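Cytochrome c (Rhodothermus marinus, PDB 3CP5) carries one covalently bound heme c with two axial protein ligands on its iron, and probably serves in electron transfer. Local coordinates at residues L13-I17 with G81-P87; Q36-F41 with A112-L117; L60-K65 with L117-A121. The contacts are given in a common frame with arbitrary orientation. Numbering follows the deposited sequence.

In the fold
All three contacts are partly buried. Contacts 2 and 3, each with five buried and one exposed touching residue, belong together: both use helix 107-123, share Leu-117, and touch where Phe-41 meets Leu-60. Contact 2 is a close crossing of helices 31-44 and 107-123, apolar and aromatic, without a hydrogen bond between its segments. Contact 3 has a similar apolar inner side but turns polar outward, with an arginine-to-carbonyl bond and bridging waters. Contact 1 (three buried, three exposed), nearest the surface, lies on the opposite side of the chain's centre, its own centre about 22 and 21 Å from theirs; there helix 10-17 packs on helix 79-85 through aliphatic groups, a histidine and a methionine.

Contact 1: residues L13-I17 with G81-P87; sequences LAAEI and GMIQRHP
Two short helical pieces, 13-17 at the end of helix 10-17 and 81-85 at the end of helix 79-85, pack with axes 10.5 Å apart at closest approach and N-to-C directions 123° apart. After Arg-85 the chain leaves helical geometry at His-86 (phi/psi -109/121), the N-cap of helix 87-96, and Pro-87 resumes helical angles. CA atoms come nearest at Ala-14 and His-86, 6.9 Å, and at Ile-17 and Gly-81, 7.1 Å.

Apolar packing does most of the work. Ile-17 (m, t) points toward the partner: its CG2 is 3.8 Å from Met-82 SD, and its CD1 is 3.8 Å from both Arg-85 CB and His-86 CB. The Arg-85 side chain extends along Ile-17, whose CG1 lies over one face of the guanidinium. Met-82, m at all three chi angles, brings CE to 3.9 Å from Ala-14 CB. Leu-13 (t, p) sets CD2 3.3 Å from Pro-87 CD.

The same CD2 makes a CH-pi contact with the His-86 imidazole, 4.2 Å from the ring centroid and 22° off the normal. Chi1 t swings this ring toward helix 10-17, Ala-14 N lying near its plane.

No hydrogen bond joins the segments directly, but His-86 NE2 bonds Pro-10 O while ND1 caps Val-88 N. Helix 10-17 thus packs across the break between helices 79-85 and 87-96, where His-86 is the N-cap of the second; Ile-83 of helix 79-85 touches the heme.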
loop_
_atom_site.group_PDB
_atom_site.type_symbol
_atom_site.label_atom_id
_atom_site.label_comp_id
_atom_site.label_asym_id
_atom_site.label_seq_id
_atom_site.Cartn_x
_atom_site.Cartn_y
_atom_site.Cartn_z
ATOM N N LEU A 13 14.672 -1.849 -4.010
ATOM C CA LEU A 13 14.492 -3.202 -3.462
ATOM C C LEU A 13 13.087 -3.737 -3.692
ATOM O O LEU A 13 12.848 -4.864 -4.074
ATOM C CB LEU A 13 14.792 -3.272 -1.979
ATOM C CG LEU A 13 14.638 -4.654 -1.350
ATOM C CD1 LEU A 13 15.464 -5.697 -2.127
ATOM C CD2 LEU A 13 15.221 -4.533 0.053
ATOM N N ALA A 14 12.089 -2.859 -3.452
ATOM C CA ALA A 14 10.711 -3.278 -3.727
ATOM C C ALA A 14 10.509 -3.657 -5.183
ATOM O O ALA A 14 9.797 -4.626 -5.468
ATOM C CB ALA A 14 9.718 -2.202 -3.386
ATOM N N ALA A 15 11.109 -2.913 -6.089
ATOM C CA ALA A 15 10.958 -3.212 -7.536
ATOM C C ALA A 15 11.623 -4.547 -7.836
ATOM O O ALA A 15 11.111 -5.332 -8.626
ATOM C CB ALA A 15 11.486 -2.065 -8.360
ATOM N N GLU A 16 12.736 -4.871 -7.196
ATOM C CA GLU A 16 13.399 -6.140 -7.407
ATOM C C GLU A 16 12.583 -7.288 -6.811
ATOM O O GLU A 16 12.536 -8.345 -7.451
ATOM C CB GLU A 16 14.777 -6.100 -6.748
ATOM C CG GLU A 16 15.707 -5.197 -7.517
ATOM C CD GLU A 16 17.081 -5.063 -6.886
ATOM O OE1 GLU A 16 17.237 -5.497 -5.733
ATOM O OE2 GLU A 16 17.956 -4.507 -7.556
ATOM N N ILE A 17 11.899 -7.124 -5.695
ATOM C CA ILE A 17 11.070 -8.202 -5.156
ATOM C C ILE A 17 9.852 -8.462 -6.009
ATOM O O ILE A 17 9.499 -9.618 -6.271
ATOM C CB ILE A 17 10.697 -7.849 -3.725
ATOM C CG1 ILE A 17 11.910 -7.803 -2.791
ATOM C CG2 ILE A 17 9.621 -8.739 -3.134
ATOM C CD1 ILE A 17 11.642 -7.028 -1.531
ATOM N N GLY A 81 6.076 -12.006 0.268
ATOM C CA GLY A 81 7.393 -11.760 -0.276
ATOM C C GLY A 81 8.035 -10.499 0.281
ATOM O O GLY A 81 9.232 -10.470 0.518
ATOM N N MET A 82 7.220 -9.468 0.501
ATOM C CA MET A 82 7.750 -8.249 1.092
ATOM C C MET A 82 8.198 -8.484 2.524
ATOM O O MET A 82 9.228 -7.963 2.957
ATOM C CB MET A 82 6.725 -7.112 0.956
ATOM C CG MET A 82 6.512 -6.711 -0.497
ATOM S SD MET A 82 7.933 -5.910 -1.311
ATOM C CE MET A 82 7.798 -4.256 -0.629
ATOM N N ILE A 83 7.437 -9.276 3.280
ATOM C CA ILE A 83 7.826 -9.560 4.651
ATOM C C ILE A 83 9.091 -10.397 4.652
ATOM O O ILE A 83 9.950 -10.214 5.521
ATOM C CB ILE A 83 6.673 -10.291 5.401
ATOM C CG1 ILE A 83 5.537 -9.325 5.694
ATOM C CG2 ILE A 83 7.207 -11.000 6.617
ATOM C CD1 ILE A 83 4.222 -9.925 6.029
ATOM N N GLN A 84 9.275 -11.299 3.702
ATOM C CA GLN A 84 10.451 -12.143 3.647
ATOM C C GLN A 84 11.697 -11.398 3.190
ATOM O O GLN A 84 12.819 -11.753 3.659
ATOM C CB GLN A 84 10.192 -13.286 2.662
ATOM C CG GLN A 84 9.172 -14.310 3.114
ATOM C CD GLN A 84 8.732 -15.237 1.989
ATOM O OE1 GLN A 84 8.903 -14.987 0.793
ATOM N NE2 GLN A 84 8.136 -16.338 2.404
ATOM N N ARG A 85 11.542 -10.435 2.319
ATOM C CA ARG A 85 12.723 -9.862 1.673
ATOM C C ARG A 85 12.939 -8.378 1.845
ATOM O O ARG A 85 14.029 -7.862 1.522
ATOM C CB ARG A 85 12.607 -10.232 0.170
ATOM C CG ARG A 85 12.491 -11.721 -0.100
ATOM C CD ARG A 85 12.475 -12.159 -1.547
ATOM N NE ARG A 85 13.354 -11.360 -2.385
ATOM C CZ ARG A 85 13.366 -11.330 -3.711
ATOM N NH1 ARG A 85 12.502 -12.115 -4.336
ATOM N NH2 ARG A 85 14.206 -10.562 -4.403
ATOM N N HIS A 86 11.990 -7.581 2.362
ATOM C CA HIS A 86 12.145 -6.131 2.423
ATOM C C HIS A 86 12.348 -5.705 3.865
ATOM O O HIS A 86 11.503 -5.987 4.698
ATOM C CB HIS A 86 10.938 -5.410 1.828
ATOM C CG HIS A 86 11.279 -3.991 1.466
ATOM N ND1 HIS A 86 11.495 -3.017 2.417
ATOM C CD2 HIS A 86 11.498 -3.458 0.240
ATOM C CE1 HIS A 86 11.815 -1.892 1.776
ATOM N NE2 HIS A 86 11.820 -2.137 0.462
ATOM N N PRO A 87 13.451 -5.050 4.203
ATOM C CA PRO A 87 13.737 -4.707 5.603
ATOM C C PRO A 87 12.709 -3.831 6.293
ATOM O O PRO A 87 12.541 -3.971 7.505
ATOM C CB PRO A 87 15.056 -3.918 5.568
ATOM C CG PRO A 87 15.304 -3.653 4.156
ATOM C CD PRO A 87 14.531 -4.607 3.330
#

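Contact 2: residues Q36-F41 with A112-L117; sequences QGEQLF and AILEYL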
loop_
_atom_site.group_PDB
_atom_site.type_symbol
_atom_site.label_atom_id
_atom_site.label_comp_id
_atom_site.label_asym_id
_atom_site.label_seq_id
_atom_site.Cartn_x
_atom_site.Cartn_y
_atom_site.Cartn_z
ATOM N N GLN A 36 -12.987 4.456 -6.691
ATOM C CA GLN A 36 -12.931 2.991 -6.749
ATOM C C GLN A 36 -12.001 2.519 -5.649
ATOM O O GLN A 36 -12.324 1.577 -4.876
ATOM C CB GLN A 36 -12.432 2.508 -8.111
ATOM C CG GLN A 36 -12.450 0.986 -8.206
ATOM C CD GLN A 36 -11.672 0.355 -9.344
ATOM O OE1 GLN A 36 -10.889 0.975 -10.073
ATOM N NE2 GLN A 36 -11.877 -0.966 -9.552
ATOM N N GLY A 37 -10.859 3.127 -5.515
ATOM C CA GLY A 37 -9.896 2.829 -4.457
ATOM C C GLY A 37 -10.424 2.944 -3.038
ATOM O O GLY A 37 -10.108 2.134 -2.176
ATOM N N GLU A 38 -11.254 3.953 -2.810
ATOM C CA GLU A 38 -11.889 4.118 -1.499
ATOM C C GLU A 38 -12.770 2.922 -1.136
ATOM O O GLU A 38 -12.760 2.391 -0.026
ATOM C CB GLU A 38 -12.682 5.411 -1.477
ATOM C CG GLU A 38 -13.378 5.774 -0.193
ATOM C CD GLU A 38 -14.017 7.152 -0.168
ATOM O OE1 GLU A 38 -13.935 7.913 -1.143
ATOM O OE2 GLU A 38 -14.621 7.470 0.879
ATOM N N GLN A 39 -13.601 2.515 -2.107
ATOM C CA GLN A 39 -14.466 1.358 -1.930
ATOM C C GLN A 39 -13.621 0.126 -1.668
ATOM O O GLN A 39 -13.944 -0.678 -0.787
ATOM C CB GLN A 39 -15.337 1.152 -3.158
ATOM C CG GLN A 39 -16.292 2.304 -3.420
ATOM C CD GLN A 39 -16.969 2.124 -4.776
ATOM O OE1 GLN A 39 -16.537 1.342 -5.636
ATOM N NE2 GLN A 39 -18.053 2.857 -4.940
ATOM N N LEU A 40 -12.566 -0.061 -2.417
ATOM C CA LEU A 40 -11.747 -1.264 -2.248
ATOM C C LEU A 40 -10.974 -1.233 -0.934
ATOM O O LEU A 40 -10.838 -2.256 -0.285
ATOM C CB LEU A 40 -10.737 -1.315 -3.404
ATOM C CG LEU A 40 -11.273 -1.773 -4.735
ATOM C CD1 LEU A 40 -10.290 -1.436 -5.853
ATOM C CD2 LEU A 40 -11.687 -3.235 -4.770
ATOM N N PHE A 41 -10.592 -0.059 -0.456
ATOM C CA PHE A 41 -9.911 0.068 0.815
ATOM C C PHE A 41 -10.856 -0.333 1.958
ATOM O O PHE A 41 -10.469 -1.042 2.876
ATOM C CB PHE A 41 -9.385 1.490 0.983
ATOM C CG PHE A 41 -8.523 1.725 2.210
ATOM C CD1 PHE A 41 -7.150 1.595 2.171
ATOM C CD2 PHE A 41 -9.119 2.094 3.415
ATOM C CE1 PHE A 41 -6.353 1.808 3.255
ATOM C CE2 PHE A 41 -8.328 2.275 4.508
ATOM C CZ PHE A 41 -6.965 2.132 4.457
ATOM N N ALA A 112 -5.857 1.171 -8.016
ATOM C CA ALA A 112 -6.960 2.022 -7.544
ATOM C C ALA A 112 -6.790 2.419 -6.095
ATOM O O ALA A 112 -6.948 3.568 -5.698
ATOM C CB ALA A 112 -8.307 1.330 -7.811
ATOM N N ILE A 113 -6.437 1.443 -5.234
ATOM C CA ILE A 113 -6.175 1.718 -3.835
ATOM C C ILE A 113 -5.035 2.702 -3.699
ATOM O O ILE A 113 -5.100 3.648 -2.890
ATOM C CB ILE A 113 -5.959 0.420 -3.017
ATOM C CG1 ILE A 113 -7.221 -0.444 -3.020
ATOM C CG2 ILE A 113 -5.508 0.723 -1.612
ATOM C CD1 ILE A 113 -7.044 -1.822 -2.441
ATOM N N LEU A 114 -3.978 2.567 -4.517
ATOM C CA LEU A 114 -2.875 3.535 -4.467
ATOM C C LEU A 114 -3.351 4.947 -4.816
ATOM O O LEU A 114 -2.975 5.893 -4.126
ATOM C CB LEU A 114 -1.770 3.122 -5.442
ATOM C CG LEU A 114 -0.580 4.061 -5.607
ATOM C CD1 LEU A 114 0.179 4.188 -4.295
ATOM C CD2 LEU A 114 0.345 3.732 -6.733
ATOM N N GLU A 115 -4.245 5.076 -5.768
ATOM C CA GLU A 115 -4.838 6.352 -6.126
ATOM C C GLU A 115 -5.617 6.967 -4.953
ATOM O O GLU A 115 -5.511 8.188 -4.673
ATOM C CB GLU A 115 -5.723 6.265 -7.369
ATOM C CG GLU A 115 -5.841 7.602 -8.047
ATOM C CD GLU A 115 -4.681 8.050 -8.900
ATOM O OE1 GLU A 115 -4.914 8.918 -9.770
ATOM O OE2 GLU A 115 -3.564 7.519 -8.728
ATOM N N TYR A 116 -6.386 6.148 -4.251
ATOM C CA TYR A 116 -7.053 6.573 -3.036
ATOM C C TYR A 116 -6.074 7.049 -1.976
ATOM O O TYR A 116 -6.246 8.103 -1.337
ATOM C CB TYR A 116 -7.944 5.461 -2.503
ATOM C CG TYR A 116 -8.544 5.756 -1.134
ATOM C CD1 TYR A 116 -9.449 6.780 -0.958
ATOM C CD2 TYR A 116 -8.239 5.021 -0.015
ATOM C CE1 TYR A 116 -10.017 7.047 0.293
ATOM C CE2 TYR A 116 -8.775 5.265 1.219
ATOM C CZ TYR A 116 -9.677 6.285 1.382
ATOM O OH TYR A 116 -10.211 6.562 2.601
ATOM N N LEU A 117 -4.996 6.321 -1.763
ATOM C CA LEU A 117 -3.953 6.713 -0.822
ATOM C C LEU A 117 -3.278 8.033 -1.190
ATOM O O LEU A 117 -2.985 8.862 -0.348
ATOM C CB LEU A 117 -2.956 5.578 -0.591
ATOM C CG LEU A 117 -3.507 4.330 0.093
ATOM C CD1 LEU A 117 -2.502 3.197 0.012
ATOM C CD2 LEU A 117 -3.843 4.591 1.543
#
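Tyr-116 lays its ring across Glu-38, with Glu-38 CA 3.7 Å from the ring centroid and 15° off the normal, a CH-pi contact over the face. The same ring meets Phe-41 obliquely: the centroids are 5.4 Å apart, the planes at 51°, and Tyr-116 CE2 sits 3.7 Å from Phe-41 CG, over a face of the phenylalanine.

Next to this pair the backbones come very close. Gly-37 CA is 3.9 Å from Ile-113 CA and 3.3 Å from Ala-112 O, a CA-H...O contact with 139° at the hydrogen. A CB on Gly-37 would point straight into the partner and clash with Ala-112 O and Tyr-116 CB, so the bare glycine is what allows an axis separation of only 7.2 Å at a crossing of -102°.

Around this point the other contacts are apolar, Leu-40 and the Phe-41 ring against Ala-112, Ile-113 and Leu-117. Leu-40 CB packs 3.6 Å from Ile-113 CG1, and Leu-40 CD1 lies 3.9 Å from Ala-112 CB. Phe-41 CD1 reaches Ile-113 CG2 at 4.2 Å, near the plane of its ring, and Phe-41 CE1 comes within 4.1 Å of Leu-117 CD2. Toward the interior, Ile-113 touches the heme, and Phe-41 lies beside Cys-45 and the axial ligand His-49.

A near-perpendicular crossing of the N- and C-terminal helices on a glycine and an aromatic residue is the hallmark of the cytochrome c fold; here helix 31-44 plays the part of the fold's N-terminal helix against helix 107-123, helix 10-17 coming before it in the chain.

Contact 3: residues L60-K65 with L117-A121; sequences LRDVTK and LRQVA. With HEC (heme c), chain C.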
loop_
_atom_site.group_PDB
_atom_site.type_symbol
_atom_site.label_atom_id
_atom_site.label_comp_id
_atom_site.label_asym_id
_atom_site.label_seq_id
_atom_site.Cartn_x
_atom_site.Cartn_y
_atom_site.Cartn_z
ATOM N N LEU A 60 -2.083 4.839 7.728
ATOM C CA LEU A 60 -1.797 4.933 6.322
ATOM C C LEU A 60 -1.949 6.271 5.648
ATOM O O LEU A 60 -1.575 6.364 4.468
ATOM C CB LEU A 60 -2.482 3.850 5.478
ATOM C CG LEU A 60 -2.137 2.392 5.835
ATOM C CD1 LEU A 60 -2.957 1.446 4.965
ATOM C CD2 LEU A 60 -0.646 2.101 5.701
ATOM N N ARG A 61 -2.507 7.309 6.233
ATOM C CA ARG A 61 -2.781 8.523 5.502
ATOM C C ARG A 61 -1.545 9.086 4.781
ATOM O O ARG A 61 -1.647 9.561 3.657
ATOM C CB ARG A 61 -3.346 9.675 6.349
ATOM C CG ARG A 61 -3.824 10.820 5.395
ATOM C CD ARG A 61 -4.324 11.979 6.212
ATOM N NE ARG A 61 -5.571 11.670 6.884
ATOM C CZ ARG A 61 -6.756 11.678 6.294
ATOM N NH1 ARG A 61 -6.937 11.961 5.024
ATOM N NH2 ARG A 61 -7.845 11.391 7.025
ATOM N N ASP A 62 -0.399 8.992 5.472
ATOM C CA ASP A 62 0.789 9.567 4.843
ATOM C C ASP A 62 1.689 8.511 4.250
ATOM O O ASP A 62 2.847 8.844 3.932
ATOM C CB ASP A 62 1.506 10.508 5.805
ATOM C CG ASP A 62 0.707 11.819 5.916
ATOM O OD1 ASP A 62 -0.089 12.334 5.095
ATOM O OD2 ASP A 62 0.895 12.416 6.988
ATOM N N VAL A 63 1.214 7.314 3.956
ATOM C CA VAL A 63 2.125 6.265 3.411
ATOM C C VAL A 63 2.717 6.655 2.073
ATOM O O VAL A 63 3.887 6.325 1.823
ATOM C CB VAL A 63 1.440 4.900 3.386
ATOM C CG1 VAL A 63 0.412 4.743 2.284
ATOM C CG2 VAL A 63 2.516 3.824 3.289
ATOM N N THR A 64 1.987 7.365 1.204
ATOM C CA THR A 64 2.557 7.818 -0.061
ATOM C C THR A 64 3.574 8.963 0.091
ATOM O O THR A 64 4.276 9.263 -0.890
ATOM C CB THR A 64 1.493 8.223 -1.078
ATOM O OG1 THR A 64 0.688 9.315 -0.567
ATOM C CG2 THR A 64 0.633 7.013 -1.419
ATOM N N LYS A 65 3.698 9.573 1.278
ATOM C CA LYS A 65 4.697 10.579 1.544
ATOM C C LYS A 65 5.959 9.971 2.113
ATOM O O LYS A 65 7.026 10.555 2.090
ATOM C CB LYS A 65 4.190 11.653 2.533
ATOM C CG LYS A 65 2.985 12.415 2.019
ATOM C CD LYS A 65 2.597 13.468 3.014
ATOM C CE LYS A 65 1.479 14.346 2.501
ATOM N NZ LYS A 65 1.706 15.748 3.008
ATOM N N LEU A 117 -4.996 6.321 -1.763
ATOM C CA LEU A 117 -3.953 6.713 -0.822
ATOM C C LEU A 117 -3.278 8.033 -1.190
ATOM O O LEU A 117 -2.985 8.862 -0.348
ATOM C CB LEU A 117 -2.956 5.578 -0.591
ATOM C CG LEU A 117 -3.507 4.330 0.093
ATOM C CD1 LEU A 117 -2.502 3.197 0.012
ATOM C CD2 LEU A 117 -3.843 4.591 1.543
ATOM N N ARG A 118 -3.058 8.323 -2.476
ATOM C CA ARG A 118 -2.568 9.630 -2.935
ATOM C C ARG A 118 -3.581 10.721 -2.578
ATOM O O ARG A 118 -3.221 11.815 -2.137
ATOM C CB ARG A 118 -2.315 9.614 -4.446
ATOM C CG ARG A 118 -1.216 8.655 -4.893
ATOM C CD ARG A 118 -1.075 8.607 -6.415
ATOM N NE ARG A 118 -0.581 9.847 -7.012
ATOM C CZ ARG A 118 -0.897 10.442 -8.134
ATOM N NH1 ARG A 118 -1.822 10.001 -8.979
ATOM N NH2 ARG A 118 -0.315 11.560 -8.517
ATOM N N GLN A 119 -4.870 10.428 -2.728
ATOM C CA GLN A 119 -5.898 11.374 -2.410
ATOM C C GLN A 119 -6.006 11.704 -0.934
ATOM O O GLN A 119 -6.112 12.881 -0.555
ATOM C CB GLN A 119 -7.264 10.879 -2.909
ATOM C CG GLN A 119 -8.394 11.911 -2.706
ATOM C CD GLN A 119 -8.191 13.145 -3.541
ATOM O OE1 GLN A 119 -8.160 13.070 -4.771
ATOM N NE2 GLN A 119 -8.072 14.300 -2.900
ATOM N N VAL A 120 -5.986 10.718 -0.062
ATOM C CA VAL A 120 -6.098 11.012 1.354
ATOM C C VAL A 120 -4.878 11.751 1.884
ATOM O O VAL A 120 -5.031 12.530 2.823
ATOM C CB VAL A 120 -6.401 9.757 2.194
ATOM C CG1 VAL A 120 -7.700 9.084 1.765
ATOM C CG2 VAL A 120 -5.303 8.731 2.135
ATOM N N ALA A 121 -3.706 11.569 1.273
ATOM C CA ALA A 121 -2.524 12.356 1.644
ATOM C C ALA A 121 -2.736 13.817 1.299
ATOM O O ALA A 121 -2.289 14.672 2.011
ATOM C CB ALA A 121 -1.265 11.806 0.960
HETATM FE FE HEC C . -1.550 -3.722 5.634
HETATM C CHA HEC C . 1.591 -2.946 6.737
HETATM C CHB HEC C . -1.262 -1.439 3.121
HETATM C CHC HEC C . -4.557 -4.784 4.367
HETATM C CHD HEC C . -2.082 -5.552 8.433
HETATM N NA HEC C . -0.137 -2.445 5.074
HETATM C C1A HEC C . 1.145 -2.281 5.604
HETATM C C2A HEC C . 1.891 -1.365 4.775
HETATM C C3A HEC C . 1.093 -0.924 3.793
HETATM C C4A HEC C . -0.170 -1.628 3.966
HETATM C CMA HEC C . 1.411 0.096 2.677
HETATM C CAA HEC C . 3.307 -0.812 5.067
HETATM C CBA HEC C . 3.292 0.491 5.868
HETATM C CGA HEC C . 4.645 1.155 5.957
HETATM O O1A HEC C . 4.777 2.100 6.803
HETATM O O2A HEC C . 5.557 0.796 5.166
HETATM N NB HEC C . -2.723 -3.194 4.104
HETATM C C1B HEC C . -2.474 -2.132 3.256
HETATM C C2B HEC C . -3.558 -2.016 2.316
HETATM C C3B HEC C . -4.469 -2.996 2.583
HETATM C C4B HEC C . -3.931 -3.731 3.710
HETATM C CMB HEC C . -3.607 -0.910 1.233
HETATM C CAB HEC C . -5.711 -3.393 1.760
HETATM C CBB HEC C . -5.434 -3.720 0.413
HETATM N NC HEC C . -2.985 -4.977 6.234
HETATM C C1C HEC C . -4.158 -5.336 5.571
HETATM C C2C HEC C . -4.928 -6.273 6.364
HETATM C C3C HEC C . -4.253 -6.494 7.503
HETATM C C4C HEC C . -3.081 -5.651 7.455
HETATM C CMC HEC C . -6.353 -6.670 6.003
HETATM C CAC HEC C . -4.736 -7.220 8.795
HETATM C CBC HEC C . -5.090 -8.579 8.575
HETATM N ND HEC C . -0.445 -4.159 7.241
HETATM C C1D HEC C . -0.860 -4.932 8.319
HETATM C C2D HEC C . 0.214 -4.984 9.313
HETATM C C3D HEC C . 1.263 -4.350 8.776
HETATM C C4D HEC C . 0.818 -3.769 7.526
HETATM C CMD HEC C . 0.050 -5.786 10.633
HETATM C CAD HEC C . 2.701 -4.209 9.309
HETATM C CBD HEC C . 3.587 -5.334 8.717
HETATM C CGD HEC C . 3.066 -6.677 9.177
HETATM O O1D HEC C . 2.659 -7.509 8.315
HETATM O O2D HEC C . 3.062 -6.855 10.453
HETATM O O HOH W 1 -0.876 8.185 1.428
HETATM O O HOH W 2 -1.826 14.393 4.906
HETATM O O HOH W 3 -0.686 17.030 2.006
#
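This is a contact between a turn leading into a short helix and the C-terminal helix, apolar toward the heme and hydrated on its outer side. Leu-60 to Val-63 form a type I beta turn, closed by Val-63 N to Leu-60 O at 3.0 Å, and helix 63-66 follows.

On the inner side, Leu-117 packs CD1 4.0 Å from Val-63 CG1 and CD2 4.2 Å from Leu-60 CB. Leu-60 CD1 and Val-63 CG2 in turn reach heme atoms CHB and CMA at 3.8 and 3.9 Å. Leu-60 and Val-63 thus lie between Leu-117 and the porphyrin edge, part of the helical wrapping of the heme in the cytochrome c fold.

Arg-61 makes the direct polar link, NH1 donating to Val-120 O at 3.0 Å, while its NE pairs with Asp-52 in a salt bridge. Water 1 joins the backbones: it donates to Arg-61 O (2.7 Å) and Leu-117 O (2.8 Å) and accepts from Thr-64 N (3.0 Å). Ala-121 CB fits close by, 3.5 Å from both Arg-61 O and Thr-64 OG1. Farther out, Ala-121 O receives waters 2 and 3, both at 2.9 Å, which connect it to Asp-62 OD1 and Lys-65 NZ respectively.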